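PDB 4XEA: peptidase M16 domain protein from Alicyclobacillus acidocaldarius subsp. acidocaldarius DSM 446, which probably hydrolyses peptide bonds as an M16-family metallopeptidase and binds a metal ion, nickel in this crystal. Local coordinates for residues P235-R241 with D413-V417; Y149-L153 with G314-V318; E270-A274 with V393-M397; D280-G284 with H335-V339; L28-Y32 with I198-F202. All coordinates share one frame; numbering follows the deposited sequence.

Contact 1 of 5, residues P235-R241 with D413-V417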
# COMPACT_ATOMS: atom_id res chain seq x y z
N PRO A 235 19.58 14.22 26.44
CA PRO A 235 19.95 13.80 25.10
C PRO A 235 20.36 12.32 25.00
O PRO A 235 20.51 11.81 23.91
CB PRO A 235 21.15 14.71 24.77
CG PRO A 235 21.83 14.97 26.13
CD PRO A 235 20.57 15.14 27.05
N THR A 236 20.55 11.66 26.14
CA THR A 236 20.94 10.27 26.18
C THR A 236 19.71 9.40 26.51
O THR A 236 18.77 9.83 27.17
CB THR A 236 22.01 10.03 27.26
OG1 THR A 236 21.57 10.62 28.49
CG2 THR A 236 23.43 10.64 26.86
N PRO A 237 19.74 8.13 26.10
CA PRO A 237 18.59 7.27 26.34
C PRO A 237 18.46 6.90 27.81
O PRO A 237 19.45 6.90 28.53
CB PRO A 237 18.88 6.01 25.50
CG PRO A 237 20.22 6.08 25.05
CD PRO A 237 20.75 7.50 25.24
N ALA A 238 17.25 6.59 28.23
CA ALA A 238 17.00 6.10 29.58
C ALA A 238 17.64 4.71 29.76
O ALA A 238 18.24 4.44 30.77
CB ALA A 238 15.45 6.11 29.89
N ARG A 239 17.51 3.86 28.76
CA ARG A 239 18.19 2.56 28.73
C ARG A 239 18.72 2.39 27.29
O ARG A 239 17.98 2.54 26.34
CB ARG A 239 17.19 1.43 29.11
CG ARG A 239 16.78 1.42 30.60
CD ARG A 239 15.64 0.39 30.95
NE ARG A 239 14.34 0.85 30.44
CZ ARG A 239 13.70 0.36 29.38
NH1 ARG A 239 14.20 -0.66 28.66
NH2 ARG A 239 12.51 0.89 29.02
N SER A 240 19.98 2.06 27.13
CA SER A 240 20.56 2.01 25.79
C SER A 240 20.45 0.62 25.14
O SER A 240 20.76 0.48 23.96
CB SER A 240 22.03 2.46 25.82
OG SER A 240 22.81 1.58 26.57
N ARG A 241 20.02 -0.39 25.91
CA ARG A 241 19.91 -1.76 25.41
C ARG A 241 18.71 -2.44 26.05
O ARG A 241 18.50 -2.32 27.25
CB ARG A 241 21.18 -2.59 25.73
CG ARG A 241 22.55 -2.01 25.28
CD ARG A 241 22.75 -2.24 23.78
NE ARG A 241 24.05 -1.78 23.30
CZ ARG A 241 24.37 -0.51 23.01
NH1 ARG A 241 23.49 0.47 23.12
NH2 ARG A 241 25.59 -0.22 22.59
N ASP A 413 26.48 7.28 21.64
CA ASP A 413 25.95 7.65 22.95
C ASP A 413 24.46 8.05 22.91
O ASP A 413 23.83 8.16 23.97
CB ASP A 413 26.79 8.74 23.59
CG ASP A 413 27.07 9.87 22.63
OD1 ASP A 413 28.21 9.93 22.12
OD2 ASP A 413 26.17 10.65 22.35
N ASN A 414 23.87 8.23 21.73
CA ASN A 414 22.43 8.51 21.67
C ASN A 414 21.64 7.35 21.05
O ASN A 414 20.51 7.55 20.54
CB ASN A 414 22.14 9.84 20.93
CG ASN A 414 22.48 9.77 19.43
OD1 ASN A 414 23.42 9.07 19.06
ND2 ASN A 414 21.77 10.56 18.58
N MSE A 415 22.21 6.16 21.11
CA MSE A 415 21.74 5.01 20.38
C MSE A 415 21.10 4.01 21.33
O MSE A 415 21.55 3.85 22.43
CB MSE A 415 22.90 4.34 19.62
CG MSE A 415 22.53 3.15 18.81
SE MSE A 415 23.99 2.23 17.97
CE MSE A 415 25.03 1.66 19.56
N VAL A 416 20.02 3.36 20.87
CA VAL A 416 19.33 2.33 21.61
C VAL A 416 19.29 1.13 20.69
O VAL A 416 18.99 1.25 19.47
CB VAL A 416 17.86 2.71 21.95
CG1 VAL A 416 17.18 1.55 22.69
CG2 VAL A 416 17.85 3.97 22.78
N VAL A 417 19.64 -0.02 21.22
CA VAL A 417 19.57 -1.27 20.43
C VAL A 417 18.57 -2.16 21.14
O VAL A 417 18.79 -2.48 22.32
CB VAL A 417 20.91 -2.02 20.33
CG1 VAL A 417 20.84 -3.24 19.37
CG2 VAL A 417 22.04 -1.12 19.89

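Contact 2 of 5, residues Y149-L153 with G314-V318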
# COMPACT_ATOMS: atom_id res chain seq x y z
N TYR A 149 8.53 -1.47 18.72
CA TYR A 149 8.57 -0.02 18.54
C TYR A 149 8.38 0.70 19.87
O TYR A 149 9.18 1.57 20.24
CB TYR A 149 7.49 0.38 17.54
CG TYR A 149 7.33 1.84 17.32
CD1 TYR A 149 6.20 2.50 17.80
CD2 TYR A 149 8.28 2.57 16.67
CE1 TYR A 149 6.02 3.86 17.61
CE2 TYR A 149 8.12 3.96 16.48
CZ TYR A 149 7.00 4.58 16.95
OH TYR A 149 6.80 5.93 16.76
N MSE A 150 7.36 0.31 20.62
CA MSE A 150 7.09 1.02 21.88
C MSE A 150 8.19 0.75 22.92
O MSE A 150 8.52 1.64 23.69
CB MSE A 150 5.68 0.74 22.45
CG MSE A 150 4.52 1.47 21.65
SE MSE A 150 4.74 3.37 21.24
CE MSE A 150 5.30 3.94 23.04
N GLU A 151 8.80 -0.44 22.88
CA GLU A 151 9.93 -0.76 23.80
C GLU A 151 11.13 0.17 23.50
O GLU A 151 11.73 0.72 24.40
CB GLU A 151 10.34 -2.23 23.71
CG GLU A 151 9.36 -3.22 24.34
CD GLU A 151 9.02 -2.91 25.81
OE1 GLU A 151 9.85 -2.29 26.53
OE2 GLU A 151 7.89 -3.28 26.23
N LEU A 152 11.41 0.39 22.23
CA LEU A 152 12.47 1.32 21.80
C LEU A 152 12.21 2.73 22.34
O LEU A 152 13.07 3.33 23.03
CB LEU A 152 12.57 1.26 20.27
CG LEU A 152 13.57 2.11 19.48
CD1 LEU A 152 13.20 3.56 19.57
CD2 LEU A 152 14.94 1.85 19.96
N LEU A 153 11.01 3.25 22.11
CA LEU A 153 10.65 4.58 22.61
C LEU A 153 10.74 4.71 24.12
O LEU A 153 11.22 5.77 24.65
CB LEU A 153 9.27 5.02 22.11
CG LEU A 153 9.11 5.28 20.60
CD1 LEU A 153 7.67 5.81 20.24
CD2 LEU A 153 10.12 6.31 20.12
N GLY A 314 12.81 14.12 17.83
CA GLY A 314 13.04 13.38 16.61
C GLY A 314 13.87 12.13 16.85
O GLY A 314 14.64 12.05 17.82
N TYR A 315 13.73 11.16 15.94
CA TYR A 315 14.56 9.93 16.02
C TYR A 315 14.70 9.21 14.69
O TYR A 315 13.85 9.38 13.79
CB TYR A 315 13.98 8.95 17.03
CG TYR A 315 12.54 8.58 16.81
CD1 TYR A 315 12.17 7.56 15.92
CD2 TYR A 315 11.51 9.26 17.47
CE1 TYR A 315 10.83 7.25 15.69
CE2 TYR A 315 10.19 8.93 17.26
CZ TYR A 315 9.86 7.94 16.37
OH TYR A 315 8.55 7.63 16.15
N THR A 316 15.77 8.41 14.59
CA THR A 316 15.97 7.44 13.50
C THR A 316 15.70 6.03 14.04
O THR A 316 16.04 5.73 15.21
CB THR A 316 17.44 7.53 13.01
OG1 THR A 316 17.72 8.87 12.58
CG2 THR A 316 17.74 6.54 11.92
N LEU A 317 15.05 5.19 13.20
CA LEU A 317 14.86 3.77 13.44
C LEU A 317 15.29 2.93 12.25
O LEU A 317 14.92 3.23 11.09
CB LEU A 317 13.38 3.46 13.60
CG LEU A 317 12.66 4.04 14.79
CD1 LEU A 317 11.21 3.43 14.74
CD2 LEU A 317 13.40 3.68 16.09
N VAL A 318 16.02 1.85 12.52
CA VAL A 318 16.45 0.92 11.49
C VAL A 318 16.25 -0.49 12.01
O VAL A 318 16.58 -0.77 13.17
CB VAL A 318 17.95 1.10 11.16
CG1 VAL A 318 18.41 0.10 10.06
CG2 VAL A 318 18.24 2.54 10.73

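Contact 3 of 5, residues E270-A274 with V393-M397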
# COMPACT_ATOMS: atom_id res chain seq x y z
N GLU A 270 14.65 20.75 5.93
CA GLU A 270 16.01 20.45 5.49
C GLU A 270 16.55 19.19 6.17
O GLU A 270 17.19 18.34 5.55
CB GLU A 270 16.93 21.67 5.75
CG GLU A 270 18.32 21.60 5.09
CD GLU A 270 19.32 20.70 5.84
OE1 GLU A 270 19.07 20.39 7.03
OE2 GLU A 270 20.35 20.32 5.22
N GLN A 271 16.35 19.10 7.47
CA GLN A 271 16.92 17.98 8.25
C GLN A 271 16.22 16.64 7.90
O GLN A 271 16.87 15.61 7.78
CB GLN A 271 16.77 18.29 9.73
CG GLN A 271 17.51 17.35 10.66
CD GLN A 271 17.54 17.90 12.06
OE1 GLN A 271 18.14 18.94 12.31
NE2 GLN A 271 16.90 17.21 12.98
N ASP A 272 14.90 16.69 7.73
CA ASP A 272 14.12 15.51 7.29
C ASP A 272 14.54 15.02 5.88
O ASP A 272 14.74 13.81 5.63
CB ASP A 272 12.63 15.88 7.35
CG ASP A 272 11.69 14.66 7.27
OD1 ASP A 272 12.05 13.54 7.67
OD2 ASP A 272 10.55 14.87 6.79
N THR A 273 14.72 15.96 4.96
CA THR A 273 15.12 15.62 3.61
C THR A 273 16.53 15.05 3.59
O THR A 273 16.78 14.02 2.97
CB THR A 273 15.04 16.84 2.68
OG1 THR A 273 13.70 17.32 2.70
CG2 THR A 273 15.39 16.47 1.25
N ALA A 274 17.42 15.69 4.32
CA ALA A 274 18.78 15.23 4.44
C ALA A 274 18.85 13.79 5.02
O ALA A 274 19.64 12.98 4.55
CB ALA A 274 19.59 16.19 5.30
N VAL A 393 16.09 21.69 -1.65
CA VAL A 393 17.01 21.05 -0.70
C VAL A 393 17.65 19.80 -1.33
O VAL A 393 18.83 19.55 -1.16
CB VAL A 393 16.33 20.73 0.67
CG1 VAL A 393 17.27 19.91 1.57
CG2 VAL A 393 15.93 22.02 1.36
N LEU A 394 16.87 19.04 -2.10
CA LEU A 394 17.38 17.86 -2.79
C LEU A 394 18.45 18.20 -3.83
O LEU A 394 19.36 17.40 -4.03
CB LEU A 394 16.24 17.08 -3.47
CG LEU A 394 15.35 16.27 -2.53
CD1 LEU A 394 13.96 16.08 -3.11
CD2 LEU A 394 15.99 14.92 -2.24
N GLN A 395 18.32 19.36 -4.49
CA GLN A 395 19.28 19.83 -5.49
C GLN A 395 20.56 20.37 -4.90
O GLN A 395 21.63 20.19 -5.47
CB GLN A 395 18.68 20.98 -6.32
CG GLN A 395 17.54 20.60 -7.24
CD GLN A 395 16.87 21.83 -7.86
OE1 GLN A 395 16.76 22.88 -7.23
NE2 GLN A 395 16.41 21.68 -9.10
N THR A 396 20.45 21.05 -3.76
CA THR A 396 21.55 21.83 -3.20
C THR A 396 22.28 21.12 -2.05
O THR A 396 23.40 21.49 -1.69
CB THR A 396 21.04 23.20 -2.73
OG1 THR A 396 20.04 23.01 -1.72
CG2 THR A 396 20.45 23.97 -3.90
N MSE A 397 21.65 20.11 -1.48
CA MSE A 397 22.29 19.28 -0.47
C MSE A 397 23.73 18.86 -0.87
O MSE A 397 23.97 18.50 -2.03
CB MSE A 397 21.41 18.06 -0.29
CG MSE A 397 22.02 17.03 0.51
SE MSE A 397 21.76 17.40 2.33
CE MSE A 397 21.53 15.51 2.62

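Contact 4 of 5, residues D280-G284 with H335-V339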
# COMPACT_ATOMS: atom_id res chain seq x y z
N ASP A 280 18.93 6.20 3.00
CA ASP A 280 18.93 5.41 1.78
C ASP A 280 20.35 4.99 1.40
O ASP A 280 20.57 3.82 1.03
CB ASP A 280 18.26 6.13 0.60
CG ASP A 280 18.32 5.31 -0.67
OD1 ASP A 280 17.69 4.23 -0.77
OD2 ASP A 280 19.05 5.73 -1.58
N ALA A 281 21.30 5.94 1.52
CA ALA A 281 22.71 5.67 1.19
C ALA A 281 23.31 4.65 2.15
O ALA A 281 24.10 3.81 1.73
CB ALA A 281 23.54 7.00 1.22
N LEU A 282 22.97 4.75 3.43
CA LEU A 282 23.53 3.86 4.45
C LEU A 282 22.88 2.47 4.42
O LEU A 282 23.56 1.46 4.59
CB LEU A 282 23.36 4.47 5.85
CG LEU A 282 24.29 5.66 6.16
CD1 LEU A 282 23.87 6.43 7.41
CD2 LEU A 282 25.74 5.25 6.29
N PHE A 283 21.55 2.44 4.27
CA PHE A 283 20.78 1.25 4.59
C PHE A 283 19.78 0.82 3.48
O PHE A 283 19.10 -0.20 3.62
CB PHE A 283 19.96 1.56 5.85
CG PHE A 283 20.78 1.88 7.07
CD1 PHE A 283 21.62 0.92 7.63
CD2 PHE A 283 20.62 3.11 7.74
CE1 PHE A 283 22.34 1.21 8.79
CE2 PHE A 283 21.32 3.38 8.90
CZ PHE A 283 22.18 2.43 9.42
N GLY A 284 19.70 1.57 2.38
CA GLY A 284 18.63 1.40 1.40
C GLY A 284 18.72 0.12 0.63
O GLY A 284 19.76 -0.57 0.66
N HIS A 335 29.52 -0.99 10.35
CA HIS A 335 29.23 -0.17 9.18
C HIS A 335 29.31 1.31 9.57
O HIS A 335 30.10 2.04 8.99
CB HIS A 335 27.85 -0.56 8.62
CG HIS A 335 27.45 0.17 7.38
ND1 HIS A 335 28.27 0.31 6.29
CD2 HIS A 335 26.26 0.73 7.02
CE1 HIS A 335 27.63 0.96 5.33
NE2 HIS A 335 26.41 1.22 5.75
N LEU A 336 28.54 1.72 10.58
CA LEU A 336 28.53 3.11 11.01
C LEU A 336 29.88 3.57 11.55
O LEU A 336 30.26 4.72 11.33
CB LEU A 336 27.42 3.39 12.05
CG LEU A 336 25.99 3.18 11.52
CD1 LEU A 336 24.95 3.42 12.63
CD2 LEU A 336 25.66 4.05 10.32
N ALA A 337 30.61 2.69 12.23
CA ALA A 337 31.94 3.05 12.76
C ALA A 337 32.91 3.36 11.63
O ALA A 337 33.76 4.25 11.75
CB ALA A 337 32.51 1.92 13.68
N ARG A 338 32.80 2.63 10.53
CA ARG A 338 33.65 2.88 9.36
C ARG A 338 33.29 4.19 8.66
O ARG A 338 34.18 4.95 8.29
CB ARG A 338 33.63 1.71 8.38
CG ARG A 338 34.69 0.67 8.71
CD ARG A 338 34.51 -0.59 7.90
NE ARG A 338 33.22 -1.22 8.20
CZ ARG A 338 32.79 -2.35 7.64
NH1 ARG A 338 31.59 -2.83 7.98
NH2 ARG A 338 33.55 -2.99 6.74
N VAL A 339 32.00 4.45 8.48
CA VAL A 339 31.58 5.69 7.86
C VAL A 339 31.95 6.88 8.75
O VAL A 339 32.28 7.94 8.26
CB VAL A 339 30.05 5.69 7.55
CG1 VAL A 339 29.61 7.05 7.05
CG2 VAL A 339 29.68 4.57 6.54

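Contact 5 of 5, residues L28-Y32 with I198-F202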
# COMPACT_ATOMS: atom_id res chain seq x y z
N LEU A 28 -8.02 14.66 -13.55
CA LEU A 28 -8.21 13.56 -12.59
C LEU A 28 -9.66 13.40 -12.13
O LEU A 28 -10.37 14.38 -12.00
CB LEU A 28 -7.33 13.77 -11.37
CG LEU A 28 -5.83 13.79 -11.62
CD1 LEU A 28 -5.15 13.80 -10.25
CD2 LEU A 28 -5.38 12.62 -12.46
N HIS A 29 -10.05 12.14 -11.88
CA HIS A 29 -11.38 11.81 -11.37
C HIS A 29 -11.48 12.01 -9.87
O HIS A 29 -12.53 12.40 -9.36
CB HIS A 29 -11.73 10.34 -11.69
CG HIS A 29 -11.77 10.01 -13.16
ND1 HIS A 29 -12.82 10.38 -13.98
CD2 HIS A 29 -10.90 9.34 -13.94
CE1 HIS A 29 -12.60 9.93 -15.20
NE2 HIS A 29 -11.44 9.29 -15.21
N GLN A 30 -10.37 11.77 -9.15
CA GLN A 30 -10.37 11.84 -7.70
C GLN A 30 -10.06 13.23 -7.18
O GLN A 30 -9.19 13.92 -7.71
CB GLN A 30 -9.33 10.88 -7.13
CG GLN A 30 -9.36 10.77 -5.60
CD GLN A 30 -8.04 10.31 -5.02
OE1 GLN A 30 -7.03 10.97 -5.16
NE2 GLN A 30 -8.05 9.17 -4.37
N THR A 31 -10.80 13.64 -6.15
CA THR A 31 -10.43 14.78 -5.29
C THR A 31 -10.11 14.19 -3.92
O THR A 31 -10.81 13.28 -3.46
CB THR A 31 -11.56 15.83 -5.22
OG1 THR A 31 -11.76 16.39 -6.51
CG2 THR A 31 -11.23 17.02 -4.22
N TYR A 32 -9.02 14.66 -3.30
CA TYR A 32 -8.58 14.20 -2.00
C TYR A 32 -8.46 15.46 -1.15
O TYR A 32 -7.85 16.46 -1.56
CB TYR A 32 -7.26 13.43 -2.13
CG TYR A 32 -6.71 12.74 -0.87
CD1 TYR A 32 -6.13 13.49 0.17
CD2 TYR A 32 -6.72 11.36 -0.73
CE1 TYR A 32 -5.61 12.86 1.33
CE2 TYR A 32 -6.20 10.72 0.43
CZ TYR A 32 -5.64 11.49 1.44
OH TYR A 32 -5.14 10.90 2.59
N ILE A 198 -6.63 20.54 -0.41
CA ILE A 198 -7.44 19.75 -1.35
C ILE A 198 -6.70 19.67 -2.67
O ILE A 198 -6.24 20.69 -3.18
CB ILE A 198 -8.80 20.40 -1.61
CG1 ILE A 198 -9.46 20.79 -0.29
CG2 ILE A 198 -9.75 19.44 -2.41
CD1 ILE A 198 -10.81 21.46 -0.48
N ALA A 199 -6.58 18.45 -3.21
CA ALA A 199 -5.98 18.25 -4.53
C ALA A 199 -6.82 17.29 -5.37
O ALA A 199 -7.42 16.33 -4.86
CB ALA A 199 -4.55 17.75 -4.43
N GLY A 200 -6.89 17.60 -6.66
CA GLY A 200 -7.52 16.70 -7.62
C GLY A 200 -8.50 17.37 -8.56
O GLY A 200 -8.40 18.58 -8.85
N GLY A 201 -9.46 16.57 -9.05
CA GLY A 201 -10.39 16.99 -10.11
C GLY A 201 -11.59 17.80 -9.65
O GLY A 201 -12.70 17.34 -9.69
N PHE A 202 -11.36 19.03 -9.19
CA PHE A 202 -12.44 19.92 -8.73
C PHE A 202 -12.24 21.32 -9.27
O PHE A 202 -11.13 21.68 -9.67
CB PHE A 202 -12.47 19.98 -7.21
CG PHE A 202 -11.22 20.63 -6.60
CD1 PHE A 202 -10.04 19.90 -6.45
CD2 PHE A 202 -11.23 21.96 -6.22
CE1 PHE A 202 -8.90 20.50 -5.93
CE2 PHE A 202 -10.09 22.57 -5.68
CZ PHE A 202 -8.92 21.83 -5.53

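Contact 1 of 5, residues P235-R241 with D413-V417
Arg241 folds its side chain back over Val417 on the neighbouring strand. Arg241 CB lies 4.2 Å from Val417 O. With CG beside the backbone N, a bend at chi2 (-78°) then brings Arg241 CD to 3.9 Å from Val417 CB. Beyond this point Val417 CG2 sits over one face of the guanidinium, near its rim, touching NE, CZ and NH1 alike, while Arg241 NH2 ends 3.6 Å from CE of the selenomethionine Met415. Arg241 NH1 also donates to Ser240 O (2.9 Å), which lies in the guanidinium plane, and this bond limits rotation of the group. The same oxygen accepts Val417 N (3.0 Å) from the opposite face of its carbonyl plane, so two donors grip it.

That backbone bond opens the parallel pairing of strand 241-246, outermost in the five-stranded mixed sheet, with strand 415-422. A long arginine suits such an exposed margin: its aliphatic part covers the valine while its charged end finds a carbonyl. Just before the strand, Pro237 CB lies 3.6 Å from Val416 CG2 as the two side chains slide past each other in opposite directions. Pro237 CD approaches Asp413 O at 3.4 Å, so the rigid, puckered ring lies along the opposite backbone. A glycine in its place would probably strip Val416 CG2 of part of its apolar cover and leave the loop freer to flex. Asn414 ND2 bonds to the carbonyl oxygens of Lys258 and His409.

Contact 2 of 5, residues Y149-L153 with G314-V318
Tyr149 turns the edge of its ring to Leu317, whose CD1 lies near the ring plane, 3.6 Å from Tyr149 CE2. CG anti to the backbone N (chi1 176°) swings the ring off the helix until its hydroxyl meets that of Tyr315. The two oxygens, Tyr149 OH and Tyr315 OH, are a short 2.5 Å apart; either could be the donor, and each phenol gives the other a polar partner amid largely apolar surroundings. The side chains of Tyr149 and Tyr315 cross at about a right angle. Leu153 CD2 stands over one face of the Tyr315 ring, 4.2 Å from its centroid, in a CH-pi contact. Leu152 slides past Leu317 in the opposite direction, and Leu152 CD1 presses on Leu317 CD2 at 3.5 Å, tighter than usual for two methyls. The branched leucines suit this place because each offers two methyls: Leu317 spends CD1 on Tyr149 and CD2 on Leu152.

The axes of 149-153 and 314-318 come within 11.3 Å and run at 137° to each other, where helix 144-156 crosses strand 314-321. Leu152 also reaches Leu254 of strand 252-258, and Phe92 flanks both tyrosines. The alternate residues Thr316 and Val318 instead pack on helix 265-283, so the sheet is sandwiched between helices.

Contact 3 of 5, residues E270-A274 with V393-M397
Helix-to-helix packing in the C-terminal half of this M16-type fold joins helix 265-283 to the end of helix 387-396. Thr273 is the middle of the apolar meeting. Thr273 CG2, anti to the backbone N, reaches Leu394 CG at 3.8 Å. The same methyl of Thr273 lies 3.9 Å from Val393 CG1, the valine branch that faces this helix. The threonine's hydroxyl is turned back to its own helix and bonds to the carbonyl oxygen of Ile269, so a polar side chain can present a methyl to the interface.

One turn back, the aliphatic part of Glu270 crosses Val393 at about a right angle, with Glu270 CG 4.0 Å from Val393 CG1. A bend at chi2 carries the glutamate's carboxylate past Val393, and its OE1 forms a salt bridge with Arg401.

Met397, a selenomethionine, is the first residue to leave helical geometry and reaches in from the helix end. Bends at chi2 and chi3 lay its tip on Ala274, whose small side chain is what lets it come so near: Met397 CE is 3.4 Å from Ala274 CB, a tight contact. The chi3 of 143° lies away from the usual staggered values, consistent with a tip forced to fit. Arg353 bonds to the carbonyl oxygens of both Leu394 and Met397, holding this helix end.

With no hydrogen bond between the two segments, their cohesion rests on shape and buried apolar surface, while the polar ends of Glu270 and Thr273 are satisfied elsewhere.

Contact 4 of 5, residues D280-G284 with H335-V339
Leu282 and Leu336 are the backbone positions of nearest approach, with Leu282 CA 8.3 Å from Leu336 CA, a spacing set by side chains that fill the gap between the two helices. The pair belongs to a helical layer of the C-terminal half, where the C-terminal part of helix 265-283 rests against helix 325-342, both in the part of the chain related to the inactive domain of M16 peptidases.

Leu282 carries most of the apolar contact and divides its two methyls between two residues on neighbouring turns. Leu282 CD2 meets Val339 CG2 at 4.0 Å, while Leu282 CD1 lies 4.2 Å from Leu336 CD2. That Leu336 methyl also approaches the ring of Phe283 obliquely, at 3.9 Å from Phe283 CZ. A forked leucine suits Leu282's place, since its two methyls can reach Leu336 and Val339 at once. Phe406 of helix 399-409 packs on Leu282, Leu336 and Val339, adding a third helix to the apolar group.

His335 adds the polar link. Its CG is anti to the backbone N (chi1 -177°), which extends the imidazole toward the other helix; Phe289 stacks on this ring, and a bound acetate lies about 4 Å from the side chain. A histidine suits the site because a flat ring can be stacked and still offer an N-H at its margin. His335 NE2 donates to Leu282 O at 3.1 Å, meeting a lone pair in the carbonyl plane, though the bond is bent, with an N-H...O angle of 140°.

Contact 5 of 5, residues L28-Y32 with I198-F202
Backbone hydrogen bonds come first: Tyr32 and Ala199 form an antiparallel hydrogen-bonded pair, with Tyr32 N to Ala199 O at 2.8 Å and Ala199 N to Tyr32 O at 2.9 Å, both nearly straight. A third bond, from Gly201 N to Gln30 O (3.0 Å), comes from above the carbonyl plane, at the point where strand 31-37 begins and strand 194-200 ends.

CA-H...O contacts reinforce them. Gly201 CA meets Leu28 O at 3.2 Å, and Gly200 CA approaches Gln30 O. Both glycines suit this place because a CB on either would collide with those carbonyls, and Gly200 also has a phi of 133°, which a side chain would hinder. Gly201 centres an inverse gamma turn.

The pairing joins strands 31-37 and 194-200, inner members of the six-stranded mixed sheet of the N-terminal half. In side-chain packing, Thr31 CG2 presses on Ile198 CG2 at a tight 3.4 Å and approaches Phe202 CD1 at 3.8 Å, while Phe202 CB lies 3.7 Å from Thr31 OG1. A glycine at Thr31 would probably open a gap between Ile198 CG2 and the Phe202 ring, removing the methyl that touches both. Across the dimer, the carboxylate of Asp365 of the second subunit accepts the N-H of His29 at OD1 and that of Gln30 at OD2.

Contact 5 stands apart in the N-terminal sheet, its centre 45 Å from that of contact 1; the other four lie on or around the five-stranded sheet and helices of the C-terminal half. Contacts 1 and 2 share the five-stranded sheet and touch through Val416 CG1 and Leu152 CD2, 3.5 Å apart. Contact 2 meets contact 4 where Val318 CG2 packs on Phe283 CE2 at 3.7 Å. Contacts 3 and 4 both use helix 265-283, with centres 18 Å apart. Along the chain contact 5 closes before contact 1 opens, and contacts 3 and 4 fall between the segments of contact 1. Contact 2 alternates with all the others, its helix 144-156 coming from the N-terminal half, so it stitches the two halves together.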